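Local coordinates for aluminum resistance protein (PDB 3I16) that probably cleaves carbon-sulfur bonds of amino acids with the help of pyridoxal-5'-phosphate, as a lyase of the methionine gamma-lyase family implicated in aluminum resistance, at residues I182-G187 with E197-I202; D159-L164 with W190-L195; P125-H130 with T186-R191. One frame throughout, in Å; residues are numbered along the deposited sequence. Where two conformers were deposited one is given.

Contact 1: I182-G187 with E197-I202; sequences IQRSTG and EDIKSI. With PLP (pyridoxal-5'-phosphate), chain J; EDO (1,2-ethanediol), chain N.
Ile182, at the end of strand 177-183, packs its side chain against Ile202 on helix 196-209, and the two isoleucines slide past each other in opposite directions. The closest approach is between the terminal methyl CD1 of Ile182 and the branch methyl CG2 of Ile202, 3.8 Å apart. In return, Ile202 CD1 reaches back to Ile182 CG2 at 4.2 Å, so each long arm lies against the short branch of its partner. In Ile182 the CG1 arm stands anti to the carbonyl carbon (chi1 -59°), which carries CD1 out to the helix. One turn earlier, Ile199 lays its CD1 methyl against the aliphatic shaft of Arg184, 4.1 Å from both CG and CD, and the two side chains cross at about a right angle. The extended arginine chain thus passes this methyl before its charged end meets Glu229 in a salt bridge and Ser331 and Asn219 in hydrogen bonds. No hydrogen bond joins the two segments; dispersion between buried carbons carries the contact.

The outer side of the helix is looser and polar. Glu197 and Lys200 are exposed, while Asp198 OD2 accepts a hydrogen bond of 2.7 Å from O2 of a 1,2-ethanediol, probably from the crystallisation liquor, and another from Leu195 N.

On the side away from the helix, Gln183 and Ser185 line the cofactor pocket, Gln183 CD 3.7 Å from the PLP methyl C2A. Gln183 NE2 donates to Ser185 O at 2.9 Å. The arrangement is the first half of a beta-alpha-beta crossover: strand 177-183 leads through a loop into helix 196-209, which returns to the parallel neighbour 214-218, whose Val217 also touches Ile182.

Contact 2: D159-L164 with W190-L195; sequences DGKPNL and WRRALL. With EDO (1,2-ethanediol), chain N.
The CB of Lys161 points away from segment 190-195, but a bend at chi2 (-65°) brings NZ nearer to it. Arg192 also bends, at chi3 (61°), and the two cationic ends finish 4.4 Å apart, NZ to NH1. Two like charges this close would probably repel, tempered by Asp198 and by a long, weak ion pair of Arg192 NE with Glu328. Beside both groups lies a 1,2-ethanediol, probably from the crystallisation liquor: Lys161 NZ donates to its O2 over 2.7 Å, and the same oxygen, shared with Asp198, lies over one face of the Arg192 guanidinium, offset toward the rim. Arg192 NH2 has its own acceptor in Lys329 O.

The segments belong to the connections that follow strands 150-153 and 177-183 of the seven-stranded mixed sheet and lead into helices 164-173 and 196-209, with Asn163 and Leu195 at the respective N-cap positions. The first is shaped by an Asx turn, in which Asp159 OD1 accepts from Lys161 N at 2.8 Å; the donor approaches from above the carboxylate plane. Gly160, in the middle of this turn, has a positive phi (88°) and comes closest to Arg191, their CA atoms 6.0 Å apart.

Toward helix 196-209 the contact becomes apolar. Leu194 directs CD2 at the ring of Pro162, 4.3 Å from its CD, and the same methyl lies 3.9 Å from C1 of the diol. Ile202 on helix 196-209 touches both Pro162 and Leu194.

Contact 3: P125-H130 with T186-R191; sequences PYDTLH and TGYGWR. With PLP (pyridoxal-5'-phosphate), chain J.
Tyr126 and Gly187 bring the two backbones to 5.7 Å between their CA atoms, where a type I beta turn from Tyr126 to Leu129 meets a loop that makes an inverse gamma turn centred on Tyr188. Together they border the cofactor pocket of this PLP-dependent lyase, and Tyr126 is one of its binding residues. The beta turn is closed by Leu129 N donating to Tyr126 O.

In the conformer described (a second was modelled), the Tyr126 ring spreads one face over the pyridine ring of the cofactor, its CE1 3.6 Å from C3 and offset toward the rim. With CG anti to the backbone N (chi1 -165°), the ring is carried over the cofactor, and its edge is left facing Gly187: CD1 lies 3.6 Å from the glycine CA, close to the ring plane. A side chain at Gly187 would collide with CD1, so its absence lets the edge come this close. The phenol OH is hydrogen-bonded to Tyr372, and Tyr126 N donates to Gln183 OE1.

Beside the Tyr126 ring, Asp127 crosses Tyr188 at about a right angle, OD1 4.0 Å from CD2, with carboxylate and ring planes 69° apart. Tyr188 OH is hydrogen-bonded to Asp394 OD1, on strand 392-396 of the antiparallel sheet. A single water links the two segments, donating to Asp127 OD1 at 2.9 Å and accepting from Tyr188 N at 2.7 Å.

All three contacts draw on the chain that leaves strand 177-183. Contact 1 is the buried one, hydrocarbon packing of strand on helix; contacts 2 and 3 are partly buried and join loops. Contact 3 is bridged by a water, while in contact 2 a diol, probably from the crystallisation liquor, bonds Lys161 and lies over Arg192. Contacts 1 and 3 share Thr186 and Gly187 and both reach the cofactor, one at its methyl and the other over its ring. Contact 2 shares Trp190 and Arg191 with contact 3 but lies away from the annotated sites. A hydrogen bond from Leu194 N to Arg184 O ties contact 2 to contact 1, and the two also meet through the same diol.

Contact 1: I182-G187 with E197-I202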
loop_
_atom_site.group_PDB
_atom_site.type_symbol
_atom_site.label_atom_id
_atom_site.label_comp_id
_atom_site.label_asym_id
_atom_site.label_seq_id
_atom_site.Cartn_x
_atom_site.Cartn_y
_atom_site.Cartn_z
ATOM N N ILE B 182 18.436 -31.702 0.730
ATOM C CA ILE B 182 19.106 -31.638 -0.552
ATOM C C ILE B 182 19.139 -30.195 -1.066
ATOM O O ILE B 182 18.102 -29.578 -1.263
ATOM C CB ILE B 182 18.284 -32.430 -1.580
ATOM C CG1 ILE B 182 18.112 -33.896 -1.150
ATOM C CG2 ILE B 182 18.893 -32.329 -2.934
ATOM C CD1 ILE B 182 16.890 -34.533 -1.832
ATOM N N GLN B 183 20.325 -29.665 -1.300
ATOM C CA GLN B 183 20.444 -28.305 -1.812
ATOM C C GLN B 183 20.605 -28.351 -3.320
ATOM O O GLN B 183 21.548 -28.942 -3.810
ATOM C CB GLN B 183 21.645 -27.633 -1.183
ATOM C CG GLN B 183 21.751 -26.151 -1.489
ATOM C CD GLN B 183 22.857 -25.525 -0.684
ATOM O OE1 GLN B 183 22.802 -25.489 0.560
ATOM N NE2 GLN B 183 23.886 -25.037 -1.380
ATOM N N ARG B 184 19.684 -27.725 -4.051
ATOM C CA ARG B 184 19.737 -27.733 -5.509
ATOM C C ARG B 184 20.866 -26.852 -6.054
ATOM O O ARG B 184 21.706 -27.316 -6.847
ATOM C CB ARG B 184 18.395 -27.285 -6.074
ATOM C CG ARG B 184 18.324 -27.316 -7.566
ATOM C CD ARG B 184 16.954 -27.052 -8.041
ATOM N NE ARG B 184 16.858 -27.115 -9.500
ATOM C CZ ARG B 184 15.717 -26.982 -10.168
ATOM N NH1 ARG B 184 14.570 -26.810 -9.522
ATOM N NH2 ARG B 184 15.716 -27.026 -11.484
ATOM N N SER B 185 20.884 -25.593 -5.624
ATOM C CA SER B 185 21.883 -24.611 -6.061
ATOM C C SER B 185 23.197 -24.829 -5.318
ATOM O O SER B 185 23.209 -25.351 -4.207
ATOM C CB SER B 185 21.354 -23.195 -5.806
ATOM O OG SER B 185 22.268 -22.209 -6.231
ATOM N N THR B 186 24.309 -24.403 -5.907
ATOM C CA THR B 186 25.606 -24.638 -5.282
ATOM C C THR B 186 25.987 -23.686 -4.165
ATOM O O THR B 186 26.879 -24.004 -3.383
ATOM C CB THR B 186 26.740 -24.580 -6.319
ATOM O OG1 THR B 186 26.823 -23.251 -6.846
ATOM C CG2 THR B 186 26.468 -25.569 -7.453
ATOM N N GLY B 187 25.358 -22.519 -4.075
ATOM C CA GLY B 187 25.770 -21.548 -3.055
ATOM C C GLY B 187 27.154 -21.015 -3.402
ATOM O O GLY B 187 27.491 -20.884 -4.591
ATOM N N GLU B 197 17.252 -34.760 -12.517
ATOM C CA GLU B 197 17.574 -36.199 -12.549
ATOM C C GLU B 197 18.459 -36.615 -11.374
ATOM O O GLU B 197 18.321 -37.732 -10.866
ATOM C CB GLU B 197 18.216 -36.636 -13.878
ATOM C CG GLU B 197 19.634 -36.106 -14.101
ATOM C CD GLU B 197 20.313 -36.653 -15.344
ATOM O OE1 GLU B 197 19.614 -37.078 -16.287
ATOM O OE2 GLU B 197 21.569 -36.643 -15.371
ATOM N N ASP B 198 19.370 -35.731 -10.952
ATOM C CA ASP B 198 20.237 -36.002 -9.791
ATOM C C ASP B 198 19.384 -36.000 -8.528
ATOM O O ASP B 198 19.600 -36.789 -7.625
ATOM C CB ASP B 198 21.333 -34.940 -9.626
ATOM C CG ASP B 198 22.270 -34.814 -10.858
ATOM O OD1 ASP B 198 22.702 -35.831 -11.414
ATOM O OD2 ASP B 198 22.593 -33.668 -11.245
ATOM N N ILE B 199 18.419 -35.090 -8.462
ATOM C CA ILE B 199 17.534 -35.011 -7.315
ATOM C C ILE B 199 16.691 -36.280 -7.240
ATOM O O ILE B 199 16.547 -36.856 -6.164
ATOM C CB ILE B 199 16.654 -33.747 -7.346
ATOM C CG1 ILE B 199 17.539 -32.513 -7.115
ATOM C CG2 ILE B 199 15.552 -33.847 -6.268
ATOM C CD1 ILE B 199 16.888 -31.147 -7.400
ATOM N N LYS B 200 16.177 -36.734 -8.385
ATOM C CA LYS B 200 15.423 -37.974 -8.443
ATOM C C LYS B 200 16.277 -39.146 -7.946
ATOM O O LYS B 200 15.808 -39.969 -7.177
ATOM C CB LYS B 200 14.959 -38.289 -9.869
ATOM C CG LYS B 200 14.074 -39.554 -9.966
ATOM C CD LYS B 200 13.638 -39.835 -11.388
ATOM C CE LYS B 200 12.545 -40.926 -11.447
ATOM N NZ LYS B 200 12.906 -42.183 -10.759
ATOM N N SER B 201 17.524 -39.231 -8.382
ATOM C CA SER B 201 18.359 -40.357 -7.963
ATOM C C SER B 201 18.544 -40.366 -6.437
ATOM O O SER B 201 18.552 -41.420 -5.849
ATOM C CB SER B 201 19.707 -40.376 -8.702
ATOM O OG SER B 201 20.537 -39.357 -8.199
ATOM N N ILE B 202 18.656 -39.197 -5.801
ATOM C CA ILE B 202 18.770 -39.126 -4.336
ATOM C C ILE B 202 17.452 -39.567 -3.672
ATOM O O ILE B 202 17.442 -40.409 -2.758
ATOM C CB ILE B 202 19.160 -37.705 -3.828
ATOM C CG1 ILE B 202 20.572 -37.301 -4.305
ATOM C CG2 ILE B 202 19.054 -37.652 -2.310
ATOM C CD1 ILE B 202 20.904 -35.792 -4.091
HETATM N N1 PLP J . 19.757 -21.675 -0.225
HETATM C C2 PLP J . 20.491 -21.371 -1.332
HETATM C C2A PLP J . 21.256 -22.448 -2.038
HETATM C C3 PLP J . 20.500 -20.053 -1.785
HETATM O O3 PLP J . 21.229 -19.747 -2.908
HETATM C C4 PLP J . 19.780 -19.058 -1.108
HETATM C C5 PLP J . 19.041 -19.385 0.025
HETATM C C6 PLP J . 19.033 -20.701 0.438
HETATM C C5A PLP J . 18.205 -18.384 0.801
HETATM O O4P PLP J . 18.872 -17.183 1.007
HETATM P P PLP J . 18.195 -15.816 1.598
HETATM O O1P PLP J . 16.903 -15.401 0.910
HETATM O O2P PLP J . 19.241 -14.777 1.270
HETATM O O3P PLP J . 17.940 -16.002 3.086
HETATM C C1 EDO N . 25.608 -32.160 -10.539
HETATM O O1 EDO N . 26.923 -32.605 -10.874
HETATM C C2 EDO N . 24.906 -31.737 -11.819
HETATM O O2 EDO N . 24.755 -32.848 -12.704
#

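Contact 2: D159-L164 with W190-L195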
loop_
_atom_site.group_PDB
_atom_site.type_symbol
_atom_site.label_atom_id
_atom_site.label_comp_id
_atom_site.label_asym_id
_atom_site.label_seq_id
_atom_site.Cartn_x
_atom_site.Cartn_y
_atom_site.Cartn_z
ATOM N N ASP B 159 33.660 -35.618 -8.169
ATOM C CA ASP B 159 33.114 -35.154 -9.445
ATOM C C ASP B 159 31.871 -34.277 -9.314
ATOM O O ASP B 159 31.292 -33.883 -10.326
ATOM C CB ASP B 159 32.825 -36.330 -10.390
ATOM C CG ASP B 159 31.707 -37.245 -9.897
ATOM O OD1 ASP B 159 31.040 -36.930 -8.885
ATOM O OD2 ASP B 159 31.496 -38.294 -10.543
ATOM N N GLY B 160 31.442 -33.972 -8.089
ATOM C CA GLY B 160 30.252 -33.130 -7.880
ATOM C C GLY B 160 28.926 -33.890 -7.829
ATOM O O GLY B 160 27.884 -33.290 -7.558
ATOM N N LYS B 161 28.953 -35.205 -8.073
ATOM C CA LYS B 161 27.726 -36.000 -8.080
ATOM C C LYS B 161 27.350 -36.523 -6.697
ATOM O O LYS B 161 28.207 -36.667 -5.822
ATOM C CB LYS B 161 27.878 -37.194 -9.032
ATOM C CG LYS B 161 28.195 -36.810 -10.474
ATOM C CD LYS B 161 27.056 -36.040 -11.146
ATOM C CE LYS B 161 27.432 -35.635 -12.584
ATOM N NZ LYS B 161 26.287 -35.030 -13.324
ATOM N N PRO B 162 26.062 -36.833 -6.491
ATOM C CA PRO B 162 25.668 -37.395 -5.184
ATOM C C PRO B 162 26.356 -38.718 -4.903
ATOM O O PRO B 162 26.518 -39.525 -5.829
ATOM C CB PRO B 162 24.163 -37.612 -5.334
ATOM C CG PRO B 162 23.737 -36.632 -6.405
ATOM C CD PRO B 162 24.900 -36.497 -7.333
ATOM N N ASN B 163 26.784 -38.927 -3.653
ATOM C CA ASN B 163 27.426 -40.167 -3.259
ATOM C C ASN B 163 26.347 -41.087 -2.686
ATOM O O ASN B 163 26.184 -41.219 -1.465
ATOM C CB ASN B 163 28.527 -39.919 -2.226
ATOM C CG ASN B 163 29.342 -41.168 -1.944
ATOM O OD1 ASN B 163 28.970 -42.273 -2.345
ATOM N ND2 ASN B 163 30.460 -41.004 -1.249
ATOM N N LEU B 164 25.638 -41.748 -3.593
ATOM C CA LEU B 164 24.506 -42.573 -3.233
ATOM C C LEU B 164 24.891 -43.721 -2.309
ATOM O O LEU B 164 24.193 -43.990 -1.340
ATOM C CB LEU B 164 23.789 -43.085 -4.487
ATOM C CG LEU B 164 23.231 -42.057 -5.477
ATOM C CD1 LEU B 164 22.582 -42.783 -6.676
ATOM C CD2 LEU B 164 22.233 -41.080 -4.825
ATOM N N TRP B 190 32.064 -24.320 -6.075
ATOM C CA TRP B 190 32.647 -24.367 -7.397
ATOM C C TRP B 190 32.316 -25.758 -7.905
ATOM O O TRP B 190 33.148 -26.662 -7.910
ATOM C CB TRP B 190 34.146 -24.092 -7.347
ATOM C CG TRP B 190 34.806 -24.066 -8.692
ATOM C CD1 TRP B 190 35.498 -25.081 -9.282
ATOM C CD2 TRP B 190 34.837 -22.970 -9.619
ATOM N NE1 TRP B 190 35.974 -24.682 -10.505
ATOM C CE2 TRP B 190 35.576 -23.392 -10.738
ATOM C CE3 TRP B 190 34.326 -21.673 -9.603
ATOM C CZ2 TRP B 190 35.814 -22.565 -11.829
ATOM C CZ3 TRP B 190 34.556 -20.858 -10.697
ATOM C CH2 TRP B 190 35.288 -21.307 -11.792
ATOM N N ARG B 191 31.059 -25.903 -8.296
ATOM C CA ARG B 191 30.509 -27.155 -8.759
ATOM C C ARG B 191 29.189 -26.825 -9.433
ATOM O O ARG B 191 28.636 -25.739 -9.251
ATOM C CB ARG B 191 30.270 -28.108 -7.574
ATOM C CG ARG B 191 29.282 -27.556 -6.526
ATOM C CD ARG B 191 29.023 -28.547 -5.394
ATOM N NE ARG B 191 27.898 -28.190 -4.510
ATOM C CZ ARG B 191 26.599 -28.308 -4.818
ATOM N NH1 ARG B 191 26.214 -28.698 -6.019
ATOM N NH2 ARG B 191 25.655 -27.991 -3.925
ATOM N N ARG B 192 28.667 -27.778 -10.182
ATOM C CA ARG B 192 27.402 -27.580 -10.870
ATOM C C ARG B 192 26.227 -27.787 -9.939
ATOM O O ARG B 192 26.313 -28.570 -9.005
ATOM C CB ARG B 192 27.304 -28.551 -12.032
ATOM C CG ARG B 192 28.373 -28.294 -13.095
ATOM C CD ARG B 192 28.294 -29.345 -14.176
ATOM N NE ARG B 192 26.993 -29.308 -14.837
ATOM C CZ ARG B 192 26.475 -30.285 -15.576
ATOM N NH1 ARG B 192 27.146 -31.423 -15.770
ATOM N NH2 ARG B 192 25.272 -30.132 -16.120
ATOM N N ALA B 193 25.138 -27.072 -10.192
ATOM C CA ALA B 193 23.889 -27.229 -9.445
ATOM C C ALA B 193 23.325 -28.600 -9.771
ATOM O O ALA B 193 23.544 -29.099 -10.884
ATOM C CB ALA B 193 22.882 -26.168 -9.868
ATOM N N LEU B 194 22.571 -29.195 -8.838
ATOM C CA LEU B 194 21.957 -30.512 -9.078
ATOM C C LEU B 194 20.819 -30.442 -10.065
ATOM O O LEU B 194 19.905 -29.646 -9.913
ATOM C CB LEU B 194 21.395 -31.163 -7.811
ATOM C CG LEU B 194 22.325 -31.663 -6.727
ATOM C CD1 LEU B 194 21.507 -32.604 -5.860
ATOM C CD2 LEU B 194 23.512 -32.390 -7.283
ATOM N N LEU B 195 20.862 -31.314 -11.063
ATOM C CA LEU B 195 19.813 -31.390 -12.037
ATOM C C LEU B 195 18.620 -32.141 -11.415
ATOM O O LEU B 195 18.763 -32.844 -10.417
ATOM C CB LEU B 195 20.305 -32.127 -13.268
ATOM C CG LEU B 195 21.513 -31.539 -14.025
ATOM C CD1 LEU B 195 21.998 -32.507 -15.095
ATOM C CD2 LEU B 195 21.195 -30.202 -14.641
HETATM C C1 EDO N . 25.608 -32.160 -10.539
HETATM O O1 EDO N . 26.923 -32.605 -10.874
HETATM C C2 EDO N . 24.906 -31.737 -11.819
HETATM O O2 EDO N . 24.755 -32.848 -12.704
#

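Contact 3: P125-H130 with T186-R191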
loop_
_atom_site.group_PDB
_atom_site.type_symbol
_atom_site.label_atom_id
_atom_site.label_comp_id
_atom_site.label_asym_id
_atom_site.label_seq_id
_atom_site.Cartn_x
_atom_site.Cartn_y
_atom_site.Cartn_z
ATOM N N PRO B 125 25.686 -27.300 4.039
ATOM C CA PRO B 125 24.707 -26.381 3.449
ATOM C C PRO B 125 25.190 -24.946 3.340
ATOM O O PRO B 125 26.225 -24.588 3.913
ATOM C CB PRO B 125 23.533 -26.434 4.438
ATOM C CG PRO B 125 23.836 -27.594 5.367
ATOM C CD PRO B 125 25.312 -27.624 5.427
ATOM N N TYR B 126 24.436 -24.158 2.573
ATOM C CA TYR B 126 24.625 -22.720 2.385
ATOM C C TYR B 126 24.864 -22.091 3.753
ATOM O O TYR B 126 24.128 -22.424 4.702
ATOM C CB TYR B 126 23.322 -22.163 1.776
ATOM C CG TYR B 126 23.379 -20.776 1.168
ATOM C CD1 TYR B 126 23.841 -20.584 -0.131
ATOM C CD2 TYR B 126 22.901 -19.666 1.862
ATOM C CE1 TYR B 126 23.866 -19.327 -0.704
ATOM C CE2 TYR B 126 22.919 -18.404 1.292
ATOM C CZ TYR B 126 23.408 -18.245 0.015
ATOM O OH TYR B 126 23.437 -17.000 -0.546
ATOM N N ASP B 127 25.825 -21.181 3.839
ATOM C CA ASP B 127 26.244 -20.484 5.048
ATOM C C ASP B 127 25.229 -20.097 6.092
ATOM O O ASP B 127 25.424 -20.369 7.277
ATOM C CB ASP B 127 26.989 -19.187 4.674
ATOM C CG ASP B 127 28.166 -19.426 3.740
ATOM O OD1 ASP B 127 27.925 -19.880 2.595
ATOM O OD2 ASP B 127 29.311 -19.130 4.146
ATOM N N THR B 128 24.164 -19.440 5.663
ATOM C CA THR B 128 23.200 -18.896 6.614
ATOM C C THR B 128 22.432 -19.997 7.357
ATOM O O THR B 128 21.871 -19.734 8.416
ATOM C CB THR B 128 22.227 -17.911 5.939
ATOM O OG1 THR B 128 21.277 -18.645 5.148
ATOM C CG2 THR B 128 22.987 -16.931 5.047
ATOM N N LEU B 129 22.477 -21.238 6.844
ATOM C CA LEU B 129 21.779 -22.338 7.490
ATOM C C LEU B 129 22.588 -22.919 8.647
ATOM O O LEU B 129 22.039 -23.612 9.508
ATOM C CB LEU B 129 21.429 -23.402 6.451
ATOM C CG LEU B 129 20.046 -24.033 6.462
ATOM C CD1 LEU B 129 18.908 -22.991 6.573
ATOM C CD2 LEU B 129 19.896 -24.850 5.175
ATOM N N HIS B 130 23.872 -22.592 8.735
ATOM C CA HIS B 130 24.713 -23.176 9.790
ATOM C C HIS B 130 24.255 -22.841 11.210
ATOM O O HIS B 130 24.280 -23.707 12.090
ATOM C CB HIS B 130 26.180 -22.804 9.582
ATOM C CG HIS B 130 26.780 -23.404 8.339
ATOM N ND1 HIS B 130 28.068 -23.887 8.301
ATOM C CD2 HIS B 130 26.252 -23.647 7.112
ATOM C CE1 HIS B 130 28.322 -24.355 7.093
ATOM N NE2 HIS B 130 27.237 -24.217 6.352
ATOM N N THR B 186 24.309 -24.403 -5.907
ATOM C CA THR B 186 25.606 -24.638 -5.282
ATOM C C THR B 186 25.987 -23.686 -4.165
ATOM O O THR B 186 26.879 -24.004 -3.383
ATOM C CB THR B 186 26.740 -24.580 -6.319
ATOM O OG1 THR B 186 26.823 -23.251 -6.846
ATOM C CG2 THR B 186 26.468 -25.569 -7.453
ATOM N N GLY B 187 25.358 -22.519 -4.075
ATOM C CA GLY B 187 25.770 -21.548 -3.055
ATOM C C GLY B 187 27.154 -21.015 -3.402
ATOM O O GLY B 187 27.491 -20.884 -4.591
ATOM N N TYR B 188 27.974 -20.729 -2.395
ATOM C CA TYR B 188 29.330 -20.266 -2.656
ATOM C C TYR B 188 30.304 -21.432 -2.807
ATOM O O TYR B 188 31.199 -21.623 -1.976
ATOM C CB TYR B 188 29.833 -19.284 -1.585
ATOM C CG TYR B 188 29.099 -17.951 -1.504
ATOM C CD1 TYR B 188 28.677 -17.286 -2.653
ATOM C CD2 TYR B 188 28.906 -17.316 -0.277
ATOM C CE1 TYR B 188 28.041 -16.073 -2.588
ATOM C CE2 TYR B 188 28.261 -16.080 -0.199
ATOM C CZ TYR B 188 27.827 -15.471 -1.364
ATOM O OH TYR B 188 27.193 -14.258 -1.315
ATOM N N GLY B 189 30.155 -22.199 -3.879
ATOM C CA GLY B 189 31.051 -23.322 -4.137
ATOM C C GLY B 189 31.678 -23.184 -5.507
ATOM O O GLY B 189 31.817 -22.072 -6.040
ATOM N N TRP B 190 32.064 -24.320 -6.075
ATOM C CA TRP B 190 32.647 -24.367 -7.397
ATOM C C TRP B 190 32.316 -25.758 -7.905
ATOM O O TRP B 190 33.148 -26.662 -7.910
ATOM C CB TRP B 190 34.146 -24.092 -7.347
ATOM C CG TRP B 190 34.806 -24.066 -8.692
ATOM C CD1 TRP B 190 35.498 -25.081 -9.282
ATOM C CD2 TRP B 190 34.837 -22.970 -9.619
ATOM N NE1 TRP B 190 35.974 -24.682 -10.505
ATOM C CE2 TRP B 190 35.576 -23.392 -10.738
ATOM C CE3 TRP B 190 34.326 -21.673 -9.603
ATOM C CZ2 TRP B 190 35.814 -22.565 -11.829
ATOM C CZ3 TRP B 190 34.556 -20.858 -10.697
ATOM C CH2 TRP B 190 35.288 -21.307 -11.792
ATOM N N ARG B 191 31.059 -25.903 -8.296
ATOM C CA ARG B 191 30.509 -27.155 -8.759
ATOM C C ARG B 191 29.189 -26.825 -9.433
ATOM O O ARG B 191 28.636 -25.739 -9.251
ATOM C CB ARG B 191 30.270 -28.108 -7.574
ATOM C CG ARG B 191 29.282 -27.556 -6.526
ATOM C CD ARG B 191 29.023 -28.547 -5.394
ATOM N NE ARG B 191 27.898 -28.190 -4.510
ATOM C CZ ARG B 191 26.599 -28.308 -4.818
ATOM N NH1 ARG B 191 26.214 -28.698 -6.019
ATOM N NH2 ARG B 191 25.655 -27.991 -3.925
HETATM N N1 PLP J . 19.757 -21.675 -0.225
HETATM C C2 PLP J . 20.491 -21.371 -1.332
HETATM C C2A PLP J . 21.256 -22.448 -2.038
HETATM C C3 PLP J . 20.500 -20.053 -1.785
HETATM O O3 PLP J . 21.229 -19.747 -2.908
HETATM C C4 PLP J . 19.780 -19.058 -1.108
HETATM C C5 PLP J . 19.041 -19.385 0.025
HETATM C C6 PLP J . 19.033 -20.701 0.438
HETATM C C5A PLP J . 18.205 -18.384 0.801
HETATM O O4P PLP J . 18.872 -17.183 1.007
HETATM P P PLP J . 18.195 -15.816 1.598
HETATM O O1P PLP J . 16.903 -15.401 0.910
HETATM O O2P PLP J . 19.241 -14.777 1.270
HETATM O O3P PLP J . 17.940 -16.002 3.086
HETATM O O HOH W 1 27.497 -21.470 0.159
#